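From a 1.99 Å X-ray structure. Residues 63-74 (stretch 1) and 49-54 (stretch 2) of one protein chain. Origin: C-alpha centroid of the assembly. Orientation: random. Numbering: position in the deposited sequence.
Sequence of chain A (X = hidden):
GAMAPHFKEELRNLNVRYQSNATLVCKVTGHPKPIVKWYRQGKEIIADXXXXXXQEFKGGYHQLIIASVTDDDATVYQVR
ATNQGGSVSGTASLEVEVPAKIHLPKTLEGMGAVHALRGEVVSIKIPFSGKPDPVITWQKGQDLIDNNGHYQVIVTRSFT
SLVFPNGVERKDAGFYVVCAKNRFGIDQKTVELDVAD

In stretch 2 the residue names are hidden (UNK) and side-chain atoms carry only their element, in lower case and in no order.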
# COMPACT_ATOMS: atom_id res chain seq x y z
N GLN A 63 -0.96 10.79 -20.92
CA GLN A 63 -0.21 10.29 -19.80
C GLN A 63 -0.06 8.78 -19.84
O GLN A 63 -0.90 8.06 -20.39
CB GLN A 63 -0.75 10.83 -18.45
CG GLN A 63 -1.95 10.17 -17.91
CD GLN A 63 -2.52 10.80 -16.66
OE1 GLN A 63 -2.04 11.81 -16.16
NE2 GLN A 63 -3.63 10.23 -16.18
N LEU A 64 1.06 8.33 -19.30
CA LEU A 64 1.34 6.94 -19.16
C LEU A 64 1.44 6.67 -17.67
O LEU A 64 2.19 7.36 -16.97
CB LEU A 64 2.67 6.62 -19.82
CG LEU A 64 3.26 5.22 -19.56
CD1 LEU A 64 2.44 4.15 -20.25
CD2 LEU A 64 4.73 5.19 -20.05
N ILE A 65 0.70 5.69 -17.19
CA ILE A 65 0.80 5.25 -15.82
C ILE A 65 1.51 3.91 -15.78
O ILE A 65 1.06 2.94 -16.39
CB ILE A 65 -0.59 5.11 -15.15
CG1 ILE A 65 -1.43 6.38 -15.38
CG2 ILE A 65 -0.44 4.81 -13.63
CD1 ILE A 65 -2.92 6.23 -15.02
N ILE A 66 2.63 3.87 -15.05
CA ILE A 66 3.39 2.65 -14.81
C ILE A 66 3.12 2.25 -13.40
O ILE A 66 3.49 2.97 -12.48
CB ILE A 66 4.91 2.88 -14.97
CG1 ILE A 66 5.19 3.57 -16.30
CG2 ILE A 66 5.68 1.58 -14.85
CD1 ILE A 66 6.61 4.07 -16.44
N ALA A 67 2.49 1.10 -13.22
CA ALA A 67 2.06 0.67 -11.92
C ALA A 67 3.20 0.11 -11.12
O ALA A 67 4.09 -0.58 -11.66
CB ALA A 67 0.95 -0.37 -12.03
N SER A 68 3.15 0.37 -9.81
CA SER A 68 3.95 -0.38 -8.88
C SER A 68 5.39 -0.49 -9.33
O SER A 68 5.88 -1.58 -9.68
CB SER A 68 3.33 -1.77 -8.69
OG SER A 68 2.06 -1.65 -8.04
N VAL A 69 6.05 0.66 -9.35
CA VAL A 69 7.37 0.73 -9.95
C VAL A 69 8.41 -0.04 -9.17
O VAL A 69 8.40 -0.06 -7.94
CB VAL A 69 7.81 2.18 -10.24
CG1 VAL A 69 6.91 2.77 -11.27
CG2 VAL A 69 7.85 3.03 -8.97
N THR A 70 9.28 -0.73 -9.91
CA THR A 70 10.44 -1.41 -9.36
C THR A 70 11.67 -0.84 -10.06
O THR A 70 11.55 -0.04 -10.99
CB THR A 70 10.36 -2.88 -9.66
OG1 THR A 70 10.51 -3.08 -11.06
CG2 THR A 70 9.01 -3.44 -9.21
N ASP A 71 12.85 -1.26 -9.61
CA ASP A 71 14.08 -0.79 -10.22
C ASP A 71 14.11 -1.13 -11.72
O ASP A 71 14.76 -0.44 -12.51
CB ASP A 71 15.31 -1.31 -9.47
CG ASP A 71 16.61 -0.74 -10.03
OD1 ASP A 71 16.75 0.52 -10.09
OD2 ASP A 71 17.48 -1.55 -10.41
N ASP A 72 13.38 -2.17 -12.13
CA ASP A 72 13.30 -2.52 -13.55
C ASP A 72 12.64 -1.42 -14.39
O ASP A 72 12.88 -1.31 -15.58
CB ASP A 72 12.55 -3.85 -13.76
CG ASP A 72 12.47 -4.25 -15.25
OD1 ASP A 72 13.50 -4.71 -15.80
OD2 ASP A 72 11.40 -4.06 -15.88
N ASP A 73 11.82 -0.59 -13.76
CA ASP A 73 11.18 0.50 -14.45
C ASP A 73 12.01 1.76 -14.47
O ASP A 73 11.64 2.71 -15.11
CB ASP A 73 9.83 0.78 -13.79
CG ASP A 73 8.95 -0.44 -13.79
OD1 ASP A 73 8.75 -1.00 -14.90
OD2 ASP A 73 8.49 -0.83 -12.71
N ALA A 74 13.13 1.77 -13.75
CA ALA A 74 13.95 2.95 -13.60
C ALA A 74 14.84 3.08 -14.82
O ALA A 74 15.94 2.54 -14.87
CB ALA A 74 14.79 2.87 -12.33
N UNK A 49 -3.16 -2.48 -19.45
CA UNK A 49 -4.18 -2.17 -18.48
C UNK A 49 -3.73 -2.40 -17.05
O UNK A 49 -4.42 -2.01 -16.12
N UNK A 50 -2.61 -3.08 -16.87
CA UNK A 50 -2.13 -3.52 -15.57
C UNK A 50 -0.84 -2.76 -15.29
O UNK A 50 -0.87 -1.67 -14.69
c UNK A 50 -2.85 -7.09 -16.70
c UNK A 50 -3.94 -6.16 -14.64
c UNK A 50 -1.91 -5.02 -15.62
c UNK A 50 -3.20 -5.83 -15.92
N UNK A 51 0.28 -3.26 -15.80
CA UNK A 51 1.56 -2.59 -15.62
C UNK A 51 1.55 -1.23 -16.27
O UNK A 51 2.09 -0.28 -15.72
c UNK A 51 2.71 -3.40 -16.23
c UNK A 51 4.11 -2.82 -15.97
c UNK A 51 5.82 -2.16 -14.17
c UNK A 51 4.42 -2.73 -14.47
n UNK A 51 5.99 -2.06 -12.70
N UNK A 52 0.95 -1.14 -17.47
CA UNK A 52 0.97 0.09 -18.26
C UNK A 52 -0.42 0.49 -18.69
O UNK A 52 -1.14 -0.31 -19.28
c UNK A 52 5.07 -1.99 -19.51
c UNK A 52 4.11 0.50 -18.78
o UNK A 52 7.26 -1.40 -18.78
c UNK A 52 5.94 -1.05 -18.97
c UNK A 52 5.47 0.19 -18.60
c UNK A 52 1.79 -0.10 -19.54
c UNK A 52 3.73 -1.68 -19.68
c UNK A 52 3.23 -0.43 -19.32
N UNK A 53 -0.78 1.74 -18.41
CA UNK A 53 -2.04 2.32 -18.86
C UNK A 53 -1.71 3.61 -19.57
O UNK A 53 -0.94 4.41 -19.06
c UNK A 53 -2.95 2.63 -17.68
n UNK A 53 -2.83 2.54 -12.59
n UNK A 53 -4.83 3.35 -13.44
n UNK A 53 -3.52 1.92 -14.71
c UNK A 53 -3.64 1.47 -17.09
c UNK A 53 -4.41 1.88 -15.85
c UNK A 53 -3.73 2.61 -13.58
N UNK A 54 -2.30 3.81 -20.73
CA UNK A 54 -2.06 5.00 -21.52
C UNK A 54 -3.36 5.74 -21.57
O UNK A 54 -4.42 5.14 -21.77
c UNK A 54 0.32 3.48 -24.12
c UNK A 54 -1.68 5.90 -23.87
c UNK A 54 -1.60 4.65 -22.92
c UNK A 54 -0.18 4.10 -22.85
O HOH W 1 -0.64 1.28 -14.90
O HOH W 2 8.80 -0.03 -17.18

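Position 49 has no side-chain atoms, so it is glycine. Its phi/psi of 92/-12 would jam a CB against the carbonyl oxygen of the residue before, which by itself calls for this residue. Gly49 does not touch stretch 1. Gly49 N donates to the backbone O of position 52 at 3.0 Å, a bond within stretch 2 that links the loop to the first residue of the strand.

Position 50 carries four carbons, forked at the second. They point away from stretch 1 and come no nearer to it than 6.5 Å. That is leucine, and its side chain stays exposed. Its backbone makes the contact instead: Leu50 O lies 3.5 Å from Ala67 CB.

Position 51 has four carbons in a row ending in a nitrogen. The terminal nitrogen reaches two oxygens of stretch 1, the carbonyl of Ala67 and the carboxylate of Asp73. The pattern fits lysine. Lys51 leaves its backbone sideways, but its extended end comes nearer. Lys51 NZ donates to Ala67 O at 2.6 Å and forms a salt bridge with Asp73 OD2 at 2.8 Å. Ser68 O is 3.1 Å from Lys51 NZ, but the angle is too poor for a hydrogen bond. The same carboxylate oxygen, Asp73 OD2, accepts from Thr70 N at 2.9 Å, so it ties the lysine to the turn at 70-73. The backbone joins as well: Ala67 N donates to Lys51 O at 2.9 Å.

Position 52 has one carbon, then a six-carbon ring bearing one oxygen. The ring lies obliquely to its apolar neighbours on stretch 1, Leu64 and Ile66. This is tyrosine. Ile66 CG2 is 4.0 Å from Tyr52 CE2, and Leu64 CD1 is 4.3 Å from Tyr52 CD2. Its hydroxyl does not bond Asp73 directly. Water 2 bridges them, 2.6 Å from Tyr52 OH and 2.5 Å from Asp73 OD1.

Position 53 shows three carbons, a nitrogen, then a carbon carrying two more nitrogens. Ile65 sits over one face of this end. Only arginine has this guanidinium. Ile65 CG2 is 3.5 Å from Arg53 NH2. Water 1 accepts from Arg53 NE at 3.0 Å. The backbone pairs with Ile65 in both directions: Arg53 N to Ile65 O at 3.0 Å, and Ile65 N to Arg53 O at 2.8 Å.

Position 54 has four carbons, forked at the first, with one arm two carbons long. They pack on Leu64. That is isoleucine. Ile54 CG1 is 3.7 Å from Leu64 CD1, and Ile54 CA approaches Gln63 O at 3.5 Å.

The contact is an antiparallel strand pair with a polar end. Strands 52-54 and 63-66 run at 165° to each other. Hydrogen bonds at Ile65 and Arg53 set the register, and CA-H...O contacts support the non-hydrogen-bonded pairs on either side, Leu64 with Ile54 and Ile66 with Tyr52. Side chains alternate: Leu64, Ile66, Tyr52 and Ile54 share one face, while Ile65 and Arg53 share the other. Beyond the strands, Lys51 fastens the loop through Ala67 and Asp73. The two stretches together bury 556 Å².

Stretch 2 (49-54) GLKYRI
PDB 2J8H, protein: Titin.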